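Local coordinates for protein xylulose kinase (Escherichia coli, PDB 2ITM) that catalyses the ATP-dependent phosphorylation of D-xylulose to D-xylulose 5-phosphate and acts, less efficiently, on 1-deoxy-D-xylulose, at residues T174-V179 against Q190-S195; S296-A301 against A312-A317. All coordinates share one frame; numbering follows the deposited sequence.

Contact 1. Residues T174-V179 against Q190-S195; sequences TMWLDV and QACDLS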
# COMPACT_ATOMS: atom_id res chain seq x y z
N THR A 174 27.57 8.86 25.38
CA THR A 174 28.47 9.73 24.64
C THR A 174 29.30 8.97 23.62
O THR A 174 29.67 9.52 22.60
CB THR A 174 29.41 10.51 25.59
OG1 THR A 174 30.26 9.62 26.31
CG2 THR A 174 28.64 11.25 26.65
N MET A 175 29.57 7.71 23.94
CA MET A 175 30.62 6.91 23.32
C MET A 175 32.03 7.29 23.70
O MET A 175 32.97 6.90 23.04
CB MET A 175 30.48 6.86 21.80
CG MET A 175 29.12 6.49 21.27
SD MET A 175 28.45 4.96 21.92
CE MET A 175 29.58 3.83 21.22
N TRP A 176 32.19 8.04 24.78
CA TRP A 176 33.51 8.28 25.32
C TRP A 176 33.72 7.47 26.59
O TRP A 176 34.82 7.39 27.10
CB TRP A 176 33.74 9.77 25.63
CG TRP A 176 33.73 10.69 24.44
CD1 TRP A 176 34.41 10.55 23.28
CD2 TRP A 176 32.98 11.90 24.31
NE1 TRP A 176 34.15 11.59 22.43
CE2 TRP A 176 33.27 12.44 23.05
CE3 TRP A 176 32.08 12.59 25.13
CZ2 TRP A 176 32.71 13.63 22.60
CZ3 TRP A 176 31.53 13.76 24.68
CH2 TRP A 176 31.84 14.27 23.42
N LEU A 177 32.63 6.88 27.09
CA LEU A 177 32.69 6.09 28.31
C LEU A 177 33.06 4.63 28.11
O LEU A 177 32.54 3.95 27.24
CB LEU A 177 31.39 6.20 29.11
CG LEU A 177 31.51 5.67 30.54
CD1 LEU A 177 32.12 6.70 31.46
CD2 LEU A 177 30.18 5.19 31.05
N ASP A 178 33.97 4.15 28.94
CA ASP A 178 34.17 2.73 29.10
C ASP A 178 33.11 2.13 30.00
O ASP A 178 33.18 2.26 31.20
CB ASP A 178 35.56 2.46 29.66
CG ASP A 178 35.91 0.99 29.63
OD1 ASP A 178 35.12 0.17 30.13
OD2 ASP A 178 36.96 0.57 29.13
N VAL A 179 32.15 1.46 29.40
CA VAL A 179 30.92 1.12 30.08
C VAL A 179 31.12 0.04 31.14
O VAL A 179 30.49 0.06 32.18
CB VAL A 179 29.82 0.70 29.11
CG1 VAL A 179 28.62 0.17 29.84
CG2 VAL A 179 29.44 1.85 28.22
N GLN A 190 40.86 10.52 22.95
CA GLN A 190 41.96 10.83 22.06
C GLN A 190 41.54 10.81 20.60
O GLN A 190 41.85 11.72 19.85
CB GLN A 190 43.12 9.86 22.30
CG GLN A 190 44.31 10.49 22.97
CD GLN A 190 44.74 9.77 24.23
OE1 GLN A 190 44.67 8.54 24.31
NE2 GLN A 190 45.20 10.52 25.22
N ALA A 191 40.81 9.78 20.23
CA ALA A 191 40.40 9.55 18.84
C ALA A 191 39.54 10.68 18.34
O ALA A 191 39.39 10.86 17.15
CB ALA A 191 39.67 8.25 18.72
N CYS A 192 38.97 11.44 19.26
CA CYS A 192 38.19 12.60 18.92
C CYS A 192 38.97 13.88 19.21
O CYS A 192 38.44 14.97 19.09
CB CYS A 192 36.87 12.60 19.68
SG CYS A 192 35.84 11.14 19.45
N ASP A 193 40.23 13.73 19.60
CA ASP A 193 41.05 14.85 20.01
C ASP A 193 40.44 15.60 21.18
O ASP A 193 40.29 16.81 21.16
CB ASP A 193 41.25 15.81 18.85
CG ASP A 193 42.67 16.26 18.72
OD1 ASP A 193 43.23 16.76 19.71
OD2 ASP A 193 43.31 16.15 17.66
N LEU A 194 40.07 14.85 22.20
CA LEU A 194 39.55 15.43 23.41
C LEU A 194 40.32 14.83 24.55
O LEU A 194 41.07 13.89 24.37
CB LEU A 194 38.07 15.14 23.53
CG LEU A 194 37.23 15.79 22.44
CD1 LEU A 194 35.79 15.35 22.50
CD2 LEU A 194 37.34 17.28 22.48
N SER A 195 40.15 15.40 25.73
CA SER A 195 40.72 14.83 26.91
C SER A 195 39.71 14.87 28.05
O SER A 195 38.68 15.51 27.95
CB SER A 195 41.97 15.58 27.32
OG SER A 195 41.66 16.85 27.83
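A Schellman motif ending helix 186-190 brings Cys192 and Leu194 against the indole of Trp176, whose backbone N closes an ST turn just after helix 168-172. In the Schellman motif Asp193, with positive phi, is the C-prime residue; Asp193 N bonds Gln190 O and Leu194 N bonds Leu189 O. In the ST turn Trp176 N donates to Thr174 OG1 over 2.9 Å. With CG anti to the carbonyl carbon (chi1 -64°), the Trp176 side chain offers Cys192 its pyrrole edge. There Trp176 NE1 donates to Cys192 SG at 3.5 Å with an N-H...S angle of 158°. The sulfur sits only 2° out of the ring plane, so it meets the N-H at the edge and does not cover the pi face. On the benzo side, Leu194 CD1 reaches Trp176 CZ2 at 3.5 Å in an oblique approach, and Trp176 CE2 lies 3.9 Å from the same Leu194 CD1. Leu132, Leu189 and Met199 also pack on the indole, while Leu133 touches Cys192. The buried indole N-H is thus satisfied by a soft, weakly polar acceptor, and this directional bond probably helps set the ring's rotation among the apolar side chains packed on it.

Contact 2. Residues S296-A301 against A312-A317; sequences SCLDWA and ALIAAA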
# COMPACT_ATOMS: atom_id res chain seq x y z
N SER A 296 1.03 4.57 19.35
CA SER A 296 0.85 5.37 18.16
C SER A 296 0.54 4.49 16.95
O SER A 296 0.28 5.01 15.86
CB SER A 296 2.08 6.25 17.92
OG SER A 296 2.24 6.49 16.53
N CYS A 297 0.53 3.18 17.14
CA CYS A 297 0.12 2.27 16.08
C CYS A 297 -1.36 1.92 16.20
O CYS A 297 -2.13 2.14 15.28
CB CYS A 297 0.98 1.01 16.09
SG CYS A 297 2.58 1.17 15.27
N LEU A 298 -1.74 1.42 17.37
CA LEU A 298 -3.13 1.13 17.70
C LEU A 298 -4.07 2.29 17.40
O LEU A 298 -5.14 2.09 16.84
CB LEU A 298 -3.26 0.77 19.17
CG LEU A 298 -2.72 -0.58 19.62
CD1 LEU A 298 -3.38 -1.00 20.92
CD2 LEU A 298 -2.90 -1.64 18.55
N ASP A 299 -3.67 3.48 17.78
CA ASP A 299 -4.45 4.66 17.44
C ASP A 299 -4.63 4.78 15.94
O ASP A 299 -5.64 5.28 15.47
CB ASP A 299 -3.80 5.91 18.01
CG ASP A 299 -3.98 6.04 19.49
OD1 ASP A 299 -3.10 6.62 20.14
OD2 ASP A 299 -4.96 5.58 20.10
N TRP A 300 -3.64 4.31 15.20
CA TRP A 300 -3.61 4.53 13.76
C TRP A 300 -4.47 3.49 13.06
O TRP A 300 -5.35 3.84 12.29
CB TRP A 300 -2.17 4.56 13.24
CG TRP A 300 -2.04 4.42 11.77
CD1 TRP A 300 -2.04 5.42 10.86
CD2 TRP A 300 -1.86 3.22 11.04
NE1 TRP A 300 -1.88 4.91 9.59
CE2 TRP A 300 -1.77 3.55 9.69
CE3 TRP A 300 -1.76 1.87 11.40
CZ2 TRP A 300 -1.60 2.60 8.69
CZ3 TRP A 300 -1.59 0.93 10.41
CH2 TRP A 300 -1.51 1.29 9.08
N ALA A 301 -4.23 2.22 13.36
CA ALA A 301 -5.17 1.17 13.01
C ALA A 301 -6.64 1.47 13.23
O ALA A 301 -7.49 0.98 12.51
CB ALA A 301 -4.90 -0.08 13.82
N ALA A 312 -13.30 0.29 19.99
CA ALA A 312 -13.93 -0.03 18.71
C ALA A 312 -13.03 -1.00 18.00
O ALA A 312 -13.41 -2.11 17.66
CB ALA A 312 -14.14 1.20 17.90
N LEU A 313 -11.80 -0.58 17.79
CA LEU A 313 -10.86 -1.37 17.04
C LEU A 313 -10.77 -2.77 17.63
O LEU A 313 -11.11 -3.74 16.99
CB LEU A 313 -9.50 -0.70 17.05
CG LEU A 313 -8.36 -1.61 16.66
CD1 LEU A 313 -8.32 -1.73 15.17
CD2 LEU A 313 -7.07 -1.07 17.18
N ILE A 314 -10.32 -2.85 18.87
CA ILE A 314 -9.97 -4.15 19.45
C ILE A 314 -11.16 -5.06 19.33
O ILE A 314 -11.05 -6.27 19.38
CB ILE A 314 -9.51 -3.96 20.90
CG1 ILE A 314 -8.07 -4.40 21.09
CG2 ILE A 314 -10.37 -4.76 21.82
CD1 ILE A 314 -7.07 -3.32 20.76
N ALA A 315 -12.35 -4.45 19.15
CA ALA A 315 -13.56 -5.22 19.01
C ALA A 315 -13.84 -5.63 17.58
O ALA A 315 -14.34 -6.71 17.33
CB ALA A 315 -14.74 -4.48 19.58
N ALA A 316 -13.52 -4.76 16.64
CA ALA A 316 -13.68 -5.10 15.25
C ALA A 316 -12.93 -6.40 14.98
O ALA A 316 -13.42 -7.27 14.28
CB ALA A 316 -13.13 -4.00 14.39
N ALA A 317 -11.74 -6.52 15.57
CA ALA A 317 -10.78 -7.53 15.20
C ALA A 317 -11.24 -8.90 15.64
O ALA A 317 -10.84 -9.92 15.08
CB ALA A 317 -9.44 -7.21 15.80
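Helices 294-304 and 310-316 meet with their short segments inclined at 72° and their axes 10.2 Å apart at closest approach. The backbones come nearest at Ala301 and Leu313, whose CA atoms are 7.4 Å apart. Leu313 is the principal side chain in the gap. Its CB points toward the other helix, and with CG anti to the backbone N (chi1 163°) its two methyls settle on different parts of that surface. Leu313 CD1 rests on Ala301, 4.0 Å from Ala301 CB and close to the carbonyl oxygen of the same residue. Leu313 CD2 lies 3.7 Å from Leu298 O and also approaches Ala301 CB, at 4.1 Å, so both branches of Leu313 meet Ala301 CB from the same side. Beside this pair a looser contact forms where Leu298 CD1 meets the end of Ile314, with CD1 to CD1 at 4.4 Å. The interaction is entirely one of van der Waals packing. Helix 358-381 packs against both helices, through Leu366 on Leu298, Val365 on Ala301 and Ala362 on Leu313. Helix 400-410 adds Trp402 against Leu298 and Tyr401 against Ile314, while Trp300 and Cys297 of helix 294-304 pack on His354 of the second subunit.

Overall arrangement
The two contacts lie on opposite sides of the chain's centre, one in each of the actin-like ATPase family regions of this FGGY kinase, with nearest atoms about 27 Å apart. They share no helix or strand. Both are buried and local, joining segments separated by ten residues. Contact 1 joins residues in loops, one just before strand 177-178 and the others just after helix 186-190, and combines an N-H...S hydrogen bond with apolar packing; its indole is about 9 Å from the side chain of His78, a substrate-binding residue. Contact 2 joins two helices through aliphatic side chains, with the Leu313 methyls also against backbone carbonyl oxygens, away from the xylulose site. Its first helix also borders the second subunit, whereas no other chain touches contact 1.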